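Local atomic coordinates of peptidase M16 C-terminal domain-containing protein (Enterococcus faecalis, PDB entry 3D3Y), a protein that is of uncharacterised function but belongs to the M16 peptidase family by its C-terminal, inactive-type domain and is predicted to bind a metal ion. Residues V161-Q169 and Y235-R246; L257-I265 and V406-F416. All coordinates share one frame; numbering follows the deposited sequence.

Interaction 1 (V161-Q169 and Y235-R246)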
loop_
_atom_site.group_PDB
_atom_site.type_symbol
_atom_site.label_atom_id
_atom_site.label_comp_id
_atom_site.label_asym_id
_atom_site.label_seq_id
_atom_site.Cartn_x
_atom_site.Cartn_y
_atom_site.Cartn_z
ATOM N N VAL A 161 -5.984 -12.539 12.205
ATOM C CA VAL A 161 -6.534 -13.888 12.282
ATOM C C VAL A 161 -6.217 -14.606 10.982
ATOM O O VAL A 161 -5.625 -15.697 11.007
ATOM C CB VAL A 161 -8.058 -13.910 12.535
ATOM C CG1 VAL A 161 -8.574 -15.364 12.606
ATOM C CG2 VAL A 161 -8.363 -13.199 13.841
ATOM N N TYR A 162 -6.575 -13.987 9.857
ATOM C CA TYR A 162 -6.328 -14.626 8.543
ATOM C C TYR A 162 -4.852 -15.027 8.380
ATOM O O TYR A 162 -4.548 -16.151 7.960
ATOM C CB TYR A 162 -6.810 -13.744 7.352
ATOM C CG TYR A 162 -6.561 -14.414 6.000
ATOM C CD1 TYR A 162 -7.470 -15.330 5.484
ATOM C CD2 TYR A 162 -5.375 -14.186 5.284
ATOM C CE1 TYR A 162 -7.242 -15.974 4.258
ATOM C CE2 TYR A 162 -5.131 -14.840 4.048
ATOM C CZ TYR A 162 -6.072 -15.719 3.550
ATOM O OH TYR A 162 -5.855 -16.376 2.342
ATOM N N PHE A 163 -3.949 -14.108 8.718
ATOM C CA PHE A 163 -2.490 -14.312 8.575
ATOM C C PHE A 163 -1.790 -14.809 9.838
ATOM O O PHE A 163 -0.603 -14.560 10.057
ATOM C CB PHE A 163 -1.839 -13.000 8.138
ATOM C CG PHE A 163 -2.267 -12.535 6.768
ATOM C CD1 PHE A 163 -1.816 -13.210 5.618
ATOM C CD2 PHE A 163 -3.092 -11.410 6.624
ATOM C CE1 PHE A 163 -2.183 -12.783 4.344
ATOM C CE2 PHE A 163 -3.485 -10.966 5.346
ATOM C CZ PHE A 163 -3.024 -11.662 4.199
ATOM N N ASN A 164 -2.533 -15.503 10.667
ATOM C CA ASN A 164 -2.058 -15.857 11.991
ATOM C C ASN A 164 -0.866 -16.794 11.902
ATOM O O ASN A 164 -0.067 -16.861 12.827
ATOM C CB ASN A 164 -3.187 -16.503 12.778
ATOM C CG ASN A 164 -2.956 -16.465 14.270
ATOM O OD1 ASN A 164 -2.114 -15.703 14.764
ATOM N ND2 ASN A 164 -3.714 -17.281 15.009
ATOM N N GLN A 165 -0.723 -17.498 10.779
ATOM C CA GLN A 165 0.423 -18.406 10.642
ATOM C C GLN A 165 1.733 -17.635 10.340
ATOM O O GLN A 165 2.829 -18.203 10.431
ATOM C CB GLN A 165 0.148 -19.544 9.650
ATOM C CG GLN A 165 -0.282 -19.121 8.253
ATOM C CD GLN A 165 -0.581 -20.318 7.352
ATOM O OE1 GLN A 165 -1.755 -20.633 7.049
ATOM N NE2 GLN A 165 0.495 -21.010 6.923
ATOM N N SER A 166 1.617 -16.334 10.057
ATOM C CA SER A 166 2.780 -15.534 9.710
ATOM C C SER A 166 2.983 -14.365 10.665
ATOM O O SER A 166 2.183 -13.399 10.662
ATOM C CB SER A 166 2.669 -15.015 8.270
ATOM O OG SER A 166 3.593 -13.954 8.066
ATOM N N GLU A 167 4.080 -14.403 11.427
ATOM C CA GLU A 167 4.382 -13.282 12.328
ATOM C C GLU A 167 4.580 -11.936 11.592
ATOM O O GLU A 167 4.373 -10.871 12.172
ATOM C CB GLU A 167 5.541 -13.621 13.272
ATOM C CG GLU A 167 5.090 -13.834 14.783
ATOM C CD GLU A 167 3.686 -14.478 14.977
ATOM O OE1 GLU A 167 2.884 -13.920 15.774
ATOM O OE2 GLU A 167 3.371 -15.524 14.343
ATOM N N ASP A 168 4.945 -11.991 10.310
ATOM C CA ASP A 168 5.164 -10.772 9.530
ATOM C C ASP A 168 3.885 -10.197 8.951
ATOM O O ASP A 168 3.655 -8.986 8.997
ATOM C CB ASP A 168 6.165 -11.037 8.411
ATOM C CG ASP A 168 7.461 -11.617 8.913
ATOM O OD1 ASP A 168 8.001 -11.120 9.908
ATOM O OD2 ASP A 168 7.954 -12.592 8.308
ATOM N N GLN A 169 3.047 -11.058 8.377
ATOM C CA GLN A 169 1.878 -10.576 7.633
ATOM C C GLN A 169 0.740 -10.115 8.533
ATOM O O GLN A 169 -0.152 -9.412 8.077
ATOM C CB GLN A 169 1.363 -11.639 6.674
ATOM C CG GLN A 169 2.262 -11.861 5.479
ATOM C CD GLN A 169 2.175 -10.741 4.436
ATOM O OE1 GLN A 169 1.316 -9.875 4.501
ATOM N NE2 GLN A 169 3.078 -10.760 3.495
ATOM N N TYR A 235 2.589 -13.066 -1.424
ATOM C CA TYR A 235 2.496 -13.914 -0.232
ATOM C C TYR A 235 1.382 -14.933 -0.455
ATOM O O TYR A 235 0.302 -14.591 -0.941
ATOM C CB TYR A 235 2.214 -13.106 1.040
ATOM C CG TYR A 235 1.874 -13.971 2.251
ATOM C CD1 TYR A 235 2.880 -14.432 3.123
ATOM C CD2 TYR A 235 0.552 -14.344 2.512
ATOM C CE1 TYR A 235 2.570 -15.231 4.241
ATOM C CE2 TYR A 235 0.231 -15.144 3.628
ATOM C CZ TYR A 235 1.236 -15.578 4.479
ATOM O OH TYR A 235 0.874 -16.350 5.564
ATOM N N ASN A 236 1.669 -16.173 -0.066
ATOM C CA ASN A 236 0.721 -17.273 -0.125
ATOM C C ASN A 236 0.782 -18.098 1.179
ATOM O O ASN A 236 1.806 -18.121 1.880
ATOM C CB ASN A 236 1.049 -18.153 -1.355
ATOM C CG ASN A 236 0.132 -19.347 -1.479
ATOM O OD1 ASN A 236 -1.080 -19.188 -1.705
ATOM N ND2 ASN A 236 0.694 -20.562 -1.314
ATOM N N GLN A 237 -0.306 -18.779 1.501
ATOM C CA GLN A 237 -0.327 -19.663 2.673
ATOM C C GLN A 237 -1.312 -20.775 2.394
ATOM O O GLN A 237 -2.212 -20.596 1.557
ATOM C CB GLN A 237 -0.760 -18.890 3.913
ATOM C CG GLN A 237 -2.085 -18.163 3.757
ATOM C CD GLN A 237 -2.527 -17.503 5.062
ATOM O OE1 GLN A 237 -1.699 -17.049 5.856
ATOM N NE2 GLN A 237 -3.835 -17.453 5.283
ATOM N N PRO A 238 -1.156 -21.927 3.069
ATOM C CA PRO A 238 -2.126 -22.997 2.849
ATOM C C PRO A 238 -3.541 -22.627 3.284
ATOM O O PRO A 238 -3.728 -21.854 4.253
ATOM C CB PRO A 238 -1.595 -24.139 3.724
ATOM C CG PRO A 238 -0.184 -23.800 3.998
ATOM C CD PRO A 238 -0.119 -22.325 4.037
ATOM N N ILE A 239 -4.516 -23.161 2.543
ATOM C CA ILE A 239 -5.911 -23.205 2.962
ATOM C C ILE A 239 -6.036 -24.137 4.181
ATOM O O ILE A 239 -5.520 -25.259 4.158
ATOM C CB ILE A 239 -6.811 -23.696 1.817
ATOM C CG1 ILE A 239 -6.862 -22.643 0.704
ATOM C CG2 ILE A 239 -8.226 -23.930 2.296
ATOM C CD1 ILE A 239 -6.687 -23.223 -0.669
ATOM N N ARG A 240 -6.691 -23.644 5.230
ATOM C CA ARG A 240 -7.037 -24.419 6.420
ATOM C C ARG A 240 -8.415 -25.049 6.195
ATOM O O ARG A 240 -9.318 -24.425 5.619
ATOM C CB ARG A 240 -7.129 -23.509 7.659
ATOM C CG ARG A 240 -5.843 -22.780 8.126
ATOM C CD ARG A 240 -6.189 -21.355 8.696
ATOM N NE ARG A 240 -6.027 -20.288 7.701
ATOM C CZ ARG A 240 -6.407 -19.008 7.847
ATOM N NH1 ARG A 240 -6.201 -18.157 6.851
ATOM N NH2 ARG A 240 -7.011 -18.564 8.956
ATOM N N ASN A 241 -8.604 -26.272 6.671
ATOM C CA ASN A 241 -9.914 -26.903 6.524
ATOM C C ASN A 241 -10.970 -26.422 7.507
ATOM O O ASN A 241 -12.174 -26.545 7.245
ATOM C CB ASN A 241 -9.809 -28.429 6.441
ATOM C CG ASN A 241 -9.423 -28.899 5.032
ATOM O OD1 ASN A 241 -10.123 -28.593 4.045
ATOM N ND2 ASN A 241 -8.302 -29.615 4.925
ATOM N N VAL A 242 -10.536 -25.812 8.603
ATOM C CA VAL A 242 -11.475 -25.276 9.570
ATOM C C VAL A 242 -11.410 -23.737 9.521
ATOM O O VAL A 242 -10.317 -23.166 9.458
ATOM C CB VAL A 242 -11.161 -25.821 10.986
ATOM C CG1 VAL A 242 -12.025 -25.151 12.051
ATOM C CG2 VAL A 242 -11.352 -27.343 11.040
ATOM N N ILE A 243 -12.563 -23.075 9.524
ATOM C CA ILE A 243 -12.611 -21.613 9.645
ATOM C C ILE A 243 -12.277 -21.149 11.074
ATOM O O ILE A 243 -12.863 -21.658 12.025
ATOM C CB ILE A 243 -13.989 -21.092 9.236
ATOM C CG1 ILE A 243 -14.192 -21.346 7.737
ATOM C CG2 ILE A 243 -14.159 -19.593 9.580
ATOM C CD1 ILE A 243 -15.613 -21.540 7.315
ATOM N N GLU A 244 -11.334 -20.211 11.225
ATOM C CA GLU A 244 -11.072 -19.607 12.545
ATOM C C GLU A 244 -11.980 -18.407 12.786
ATOM O O GLU A 244 -12.034 -17.484 11.978
ATOM C CB GLU A 244 -9.601 -19.194 12.700
ATOM C CG GLU A 244 -8.635 -20.384 12.772
ATOM C CD GLU A 244 -8.818 -21.271 14.023
ATOM O OE1 GLU A 244 -8.725 -22.508 13.849
ATOM O OE2 GLU A 244 -9.046 -20.754 15.155
ATOM N N GLU A 245 -12.686 -18.418 13.916
ATOM C CA GLU A 245 -13.581 -17.323 14.302
ATOM C C GLU A 245 -13.065 -16.731 15.607
ATOM O O GLU A 245 -12.798 -17.476 16.577
ATOM C CB GLU A 245 -15.001 -17.850 14.498
ATOM C CG GLU A 245 -15.440 -18.818 13.405
ATOM C CD GLU A 245 -16.926 -19.196 13.450
ATOM O OE1 GLU A 245 -17.734 -18.467 14.070
ATOM O OE2 GLU A 245 -17.289 -20.228 12.833
ATOM N N ARG A 246 -12.823 -15.422 15.613
ATOM C CA ARG A 246 -12.402 -14.740 16.830
ATOM C C ARG A 246 -13.401 -13.632 17.143
ATOM O O ARG A 246 -13.957 -13.010 16.230
ATOM C CB ARG A 246 -10.985 -14.167 16.707
ATOM C CG ARG A 246 -9.903 -15.205 16.317
ATOM C CD ARG A 246 -9.350 -15.957 17.520
ATOM N NE ARG A 246 -8.128 -16.698 17.197
ATOM C CZ ARG A 246 -8.122 -17.906 16.648
ATOM N NH1 ARG A 246 -9.282 -18.516 16.365
ATOM N NH2 ARG A 246 -6.964 -18.519 16.388
#
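Gln237 and Tyr162 are joined by the one hydrogen bond between 161-169 and 235-246. Gln237 NE2 donates to the backbone Tyr162 O over 3.1 Å, almost straight at 170°; the oxygen lies in the plane of the amide, whereas the nitrogen sits above the carbonyl plane. The amide is anchored at its other end too, for Tyr235 OH donates to a lone pair of Gln237 OE1 at 2.7 Å, which fixes its rotation.

Gln237 NE2 also lies over the Tyr162 ring, near its rim, and Arg240 NH1 comes over the same face; Arg240 makes an off-centre cation-pi contact, its CZ 5.0 Å from the ring centroid. With chi1 at -72°, Gln169 lays CG over the Tyr235 ring, 3.7 Å from the centroid, and the bend at chi2 turns its amide to bond with Gly83, Asn84 and Arg312. Here the end of helix 150-162 packs against the extended segment leading into strand 244-251, an outermost strand of the five-stranded mixed sheet; after the helix come a type I turn, Phe163 to Ser166, and an ST motif in which Ser166 OG accepts from Gln169 N.

Tyr235 CE2 meets the edge of the Phe163 ring, 3.4 Å from Phe163 CD1, with the planes at 68°. Val161 CG2 rests on Arg246 CG (3.5 Å), the aliphatic part of an arginine whose NH1 makes a salt bridge to Glu244 OE2 at 2.6 Å.

Interaction 2 (L257-I265 and V406-F416)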
loop_
_atom_site.group_PDB
_atom_site.type_symbol
_atom_site.label_atom_id
_atom_site.label_comp_id
_atom_site.label_asym_id
_atom_site.label_seq_id
_atom_site.Cartn_x
_atom_site.Cartn_y
_atom_site.Cartn_z
ATOM N N LEU A 257 -18.581 -7.001 11.820
ATOM C CA LEU A 257 -18.468 -8.416 11.480
ATOM C C LEU A 257 -17.759 -8.558 10.144
ATOM O O LEU A 257 -18.294 -8.162 9.098
ATOM C CB LEU A 257 -19.871 -9.091 11.480
ATOM C CG LEU A 257 -19.923 -10.570 11.037
ATOM C CD1 LEU A 257 -19.074 -11.492 11.991
ATOM C CD2 LEU A 257 -21.387 -11.070 10.938
ATOM N N ASN A 258 -16.551 -9.110 10.182
ATOM C CA ASN A 258 -15.703 -9.190 8.993
ATOM C C ASN A 258 -15.307 -10.628 8.656
ATOM O O ASN A 258 -15.172 -11.478 9.552
ATOM C CB ASN A 258 -14.413 -8.354 9.183
ATOM C CG ASN A 258 -14.694 -6.880 9.438
ATOM O OD1 ASN A 258 -15.750 -6.337 9.066
ATOM N ND2 ASN A 258 -13.725 -6.209 10.076
ATOM N N LEU A 259 -15.078 -10.889 7.375
ATOM C CA LEU A 259 -14.799 -12.258 6.889
ATOM C C LEU A 259 -13.644 -12.169 5.913
ATOM O O LEU A 259 -13.594 -11.246 5.083
ATOM C CB LEU A 259 -15.997 -12.855 6.134
ATOM C CG LEU A 259 -17.334 -13.135 6.821
ATOM C CD1 LEU A 259 -18.126 -11.832 7.069
ATOM C CD2 LEU A 259 -18.122 -14.034 5.927
ATOM N N ALA A 260 -12.751 -13.150 5.987
ATOM C CA ALA A 260 -11.615 -13.236 5.089
ATOM C C ALA A 260 -11.632 -14.563 4.357
ATOM O O ALA A 260 -11.737 -15.635 4.977
ATOM C CB ALA A 260 -10.319 -13.090 5.862
ATOM N N TYR A 261 -11.441 -14.486 3.042
ATOM C CA TYR A 261 -11.443 -15.638 2.168
ATOM C C TYR A 261 -10.117 -15.751 1.445
ATOM O O TYR A 261 -9.554 -14.729 1.054
ATOM C CB TYR A 261 -12.476 -15.415 1.070
ATOM C CG TYR A 261 -13.910 -15.229 1.496
ATOM C CD1 TYR A 261 -14.818 -16.281 1.438
ATOM C CD2 TYR A 261 -14.373 -13.975 1.887
ATOM C CE1 TYR A 261 -16.149 -16.093 1.804
ATOM C CE2 TYR A 261 -15.706 -13.767 2.233
ATOM C CZ TYR A 261 -16.578 -14.826 2.179
ATOM O OH TYR A 261 -17.886 -14.596 2.512
ATOM N N ASN A 262 -9.633 -16.976 1.247
ATOM C CA ASN A 262 -8.477 -17.220 0.387
ATOM C C ASN A 262 -8.993 -17.248 -1.066
ATOM O O ASN A 262 -9.966 -17.955 -1.377
ATOM C CB ASN A 262 -7.823 -18.559 0.768
ATOM C CG ASN A 262 -6.571 -18.874 -0.051
ATOM O OD1 ASN A 262 -6.650 -19.232 -1.215
ATOM N ND2 ASN A 262 -5.428 -18.771 0.575
ATOM N N THR A 263 -8.375 -16.468 -1.936
ATOM C CA THR A 263 -8.739 -16.497 -3.343
ATOM C C THR A 263 -7.723 -17.259 -4.162
ATOM O O THR A 263 -8.048 -17.727 -5.251
ATOM C CB THR A 263 -8.810 -15.083 -3.946
ATOM O OG1 THR A 263 -7.496 -14.505 -3.876
ATOM C CG2 THR A 263 -9.811 -14.179 -3.188
ATOM N N ASP A 264 -6.491 -17.330 -3.662
ATOM C CA ASP A 264 -5.361 -17.810 -4.438
ATOM C C ASP A 264 -5.243 -17.129 -5.837
ATOM O O ASP A 264 -4.749 -17.736 -6.769
ATOM C CB ASP A 264 -5.469 -19.342 -4.554
ATOM C CG ASP A 264 -4.149 -20.009 -4.905
ATOM O OD1 ASP A 264 -3.093 -19.627 -4.321
ATOM O OD2 ASP A 264 -4.183 -20.935 -5.758
ATOM N N ILE A 265 -5.701 -15.879 -5.984
ATOM C CA ILE A 265 -5.581 -15.183 -7.267
ATOM C C ILE A 265 -4.696 -13.943 -7.130
ATOM O O ILE A 265 -4.931 -13.100 -6.267
ATOM C CB ILE A 265 -6.958 -14.787 -7.852
ATOM C CG1 ILE A 265 -7.797 -16.047 -8.187
ATOM C CG2 ILE A 265 -6.790 -13.918 -9.111
ATOM C CD1 ILE A 265 -9.287 -15.717 -8.322
ATOM N N VAL A 406 -14.257 -17.983 -10.195
ATOM C CA VAL A 406 -13.651 -17.191 -9.114
ATOM C C VAL A 406 -14.449 -17.453 -7.817
ATOM O O VAL A 406 -13.871 -17.732 -6.757
ATOM C CB VAL A 406 -13.635 -15.662 -9.471
ATOM C CG1 VAL A 406 -13.368 -14.776 -8.231
ATOM C CG2 VAL A 406 -12.587 -15.408 -10.568
ATOM N N ALA A 407 -15.775 -17.407 -7.920
ATOM C CA ALA A 407 -16.640 -17.620 -6.731
ATOM C C ALA A 407 -16.447 -19.019 -6.126
ATOM O O ALA A 407 -16.436 -19.186 -4.888
ATOM C CB ALA A 407 -18.094 -17.395 -7.101
ATOM N N LYS A 408 -16.285 -20.029 -6.985
ATOM C CA LYS A 408 -16.052 -21.400 -6.504
ATOM C C LYS A 408 -14.673 -21.567 -5.871
ATOM O O LYS A 408 -14.509 -22.364 -4.944
ATOM C CB LYS A 408 -16.253 -22.433 -7.629
ATOM C CG LYS A 408 -17.728 -22.650 -8.004
ATOM C CD LYS A 408 -17.862 -23.461 -9.308
ATOM C CE LYS A 408 -19.331 -23.552 -9.733
ATOM N NZ LYS A 408 -19.425 -24.056 -11.145
ATOM N N ARG A 409 -13.683 -20.828 -6.372
ATOM C CA ARG A 409 -12.311 -20.880 -5.811
ATOM C C ARG A 409 -12.200 -20.257 -4.432
ATOM O O ARG A 409 -11.365 -20.653 -3.629
ATOM C CB ARG A 409 -11.355 -20.142 -6.731
ATOM C CG ARG A 409 -11.003 -20.963 -7.927
ATOM C CD ARG A 409 -10.167 -20.173 -8.919
ATOM N NE ARG A 409 -9.935 -20.986 -10.119
ATOM C CZ ARG A 409 -8.739 -21.216 -10.652
ATOM N NH1 ARG A 409 -7.646 -20.690 -10.098
ATOM N NH2 ARG A 409 -8.650 -21.973 -11.741
ATOM N N LEU A 410 -13.027 -19.248 -4.191
ATOM C CA LEU A 410 -13.084 -18.535 -2.926
ATOM C C LEU A 410 -13.284 -19.513 -1.815
ATOM O O LEU A 410 -14.131 -20.387 -1.928
ATOM C CB LEU A 410 -14.296 -17.612 -2.928
ATOM C CG LEU A 410 -14.082 -16.267 -2.292
ATOM C CD1 LEU A 410 -13.270 -15.512 -3.319
ATOM C CD2 LEU A 410 -15.392 -15.548 -2.058
ATOM N N GLU A 411 -12.553 -19.352 -0.723
ATOM C CA GLU A 411 -12.685 -20.256 0.403
ATOM C C GLU A 411 -12.615 -19.461 1.699
ATOM O O GLU A 411 -11.571 -18.893 2.019
ATOM C CB GLU A 411 -11.549 -21.273 0.386
ATOM C CG GLU A 411 -11.605 -22.275 1.495
ATOM C CD GLU A 411 -12.573 -23.435 1.218
ATOM O OE1 GLU A 411 -12.929 -24.141 2.191
ATOM O OE2 GLU A 411 -12.963 -23.642 0.046
ATOM N N LEU A 412 -13.716 -19.444 2.444
ATOM C CA LEU A 412 -13.762 -18.716 3.736
ATOM C C LEU A 412 -12.755 -19.314 4.697
ATOM O O LEU A 412 -12.608 -20.555 4.770
ATOM C CB LEU A 412 -15.187 -18.703 4.317
ATOM C CG LEU A 412 -15.455 -17.962 5.628
ATOM C CD1 LEU A 412 -15.010 -16.496 5.531
ATOM C CD2 LEU A 412 -16.940 -18.074 6.032
ATOM N N GLN A 413 -12.020 -18.436 5.394
ATOM C CA GLN A 413 -10.921 -18.848 6.281
ATOM C C GLN A 413 -10.978 -18.263 7.690
ATOM O O GLN A 413 -10.553 -18.905 8.655
ATOM C CB GLN A 413 -9.557 -18.516 5.645
ATOM C CG GLN A 413 -9.194 -19.404 4.398
ATOM C CD GLN A 413 -8.895 -20.853 4.756
ATOM O OE1 GLN A 413 -9.810 -21.704 4.854
ATOM N NE2 GLN A 413 -7.624 -21.152 4.960
ATOM N N ALA A 414 -11.491 -17.046 7.822
ATOM C CA ALA A 414 -11.484 -16.403 9.124
ATOM C C ALA A 414 -12.675 -15.470 9.239
ATOM O O ALA A 414 -13.122 -14.897 8.254
ATOM C CB ALA A 414 -10.144 -15.654 9.347
ATOM N N ILE A 415 -13.204 -15.344 10.447
ATOM C CA ILE A 415 -14.293 -14.421 10.712
ATOM C C ILE A 415 -13.890 -13.680 11.984
ATOM O O ILE A 415 -13.547 -14.314 13.002
ATOM C CB ILE A 415 -15.620 -15.166 11.040
ATOM C CG1 ILE A 415 -16.150 -15.944 9.839
ATOM C CG2 ILE A 415 -16.684 -14.178 11.615
ATOM C CD1 ILE A 415 -17.199 -16.960 10.215
ATOM N N PHE A 416 -13.928 -12.352 11.946
ATOM C CA PHE A 416 -13.658 -11.587 13.148
ATOM C C PHE A 416 -14.894 -10.784 13.495
ATOM O O PHE A 416 -15.457 -10.086 12.637
ATOM C CB PHE A 416 -12.449 -10.648 12.972
ATOM C CG PHE A 416 -12.161 -9.820 14.204
ATOM C CD1 PHE A 416 -11.510 -10.377 15.294
ATOM C CD2 PHE A 416 -12.623 -8.502 14.297
ATOM C CE1 PHE A 416 -11.277 -9.611 16.453
ATOM C CE2 PHE A 416 -12.406 -7.726 15.449
ATOM C CZ PHE A 416 -11.738 -8.280 16.528
HETATM O O HOH W 1 -8.711 -20.548 -2.661
#
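Tyr261 is held between two leucines of the partner segment. Leu412 CD1 lies over the centre of one ring face, 4.0 Å from the centroid, and Leu410 CD2 covers the opposite face nearer the rim at 3.9 Å, both as CH-pi contacts. Leu412 directs CG toward Tyr261 by keeping it anti to the backbone N (chi1 -178°), and chi2 (56°) then sets CD1 over the ring and also against Leu259 CB. Farther along the same sheet face, Leu257 and Ile415 run alongside each other in the same direction, with Leu257 CD1 3.6 Å from Ile415 CG2.

Backbone pairing sets these positions. Strands 257-262 and 411-416 run antiparallel, bonded reciprocally between Asn258 and Phe416 and between Asn262 and Glu411. Between these pairs lies a classic beta bulge: Gln413 and Ala414 both face Ala260, whose O accepts from Gln413 N at 2.8 Å and from Ala414 N at 3.2 Å, both donors in the carbonyl plane. The extra residue shifts the register by one, yet Leu412 still pairs with Tyr261 on the face that carries Leu259 and Ile415. That face packs on helix 326-341 through Ile333 and Leu330, while Ala260, Ala414 and Phe416 on the other face meet helix 150-162.

Beyond the strands, the end of helix 400-409 meets the turn after Asn262. Thr263 CG2 lies alongside Leu410 CD1 (3.7 Å), and the side chains of Ile265 and Val406 meet roughly perpendicular, Ile265 CD1 4.0 Å from Val406 CG2. Thr263 OG1 accepts from Ile265 N in an ST turn, and a water lies 2.8 Å from both Asn262 OD1 and Arg409 O.

In the fold
Both contacts reach the same mixed sheet, interaction 1 only through 244-246; in it strand 411-421 lies between strands 244-251 and 255-262, and the centres of the contacts are about 11 Å apart. Strand 411-421 therefore pairs with 244-246 of interaction 1 along one edge and with 257-262 of interaction 2 along the other. Probable hydrogen bonds between the two include Glu244 O to Ile415 N and Arg246 N to Ile415 O, each 2.9 Å. Helix 150-162 packs on the sheet face bearing Ala260 and Ala414: Tyr162 touches Ala260 and Val161 touches Ala414, so the helix end in interaction 1 also packs on the strand pair of interaction 2.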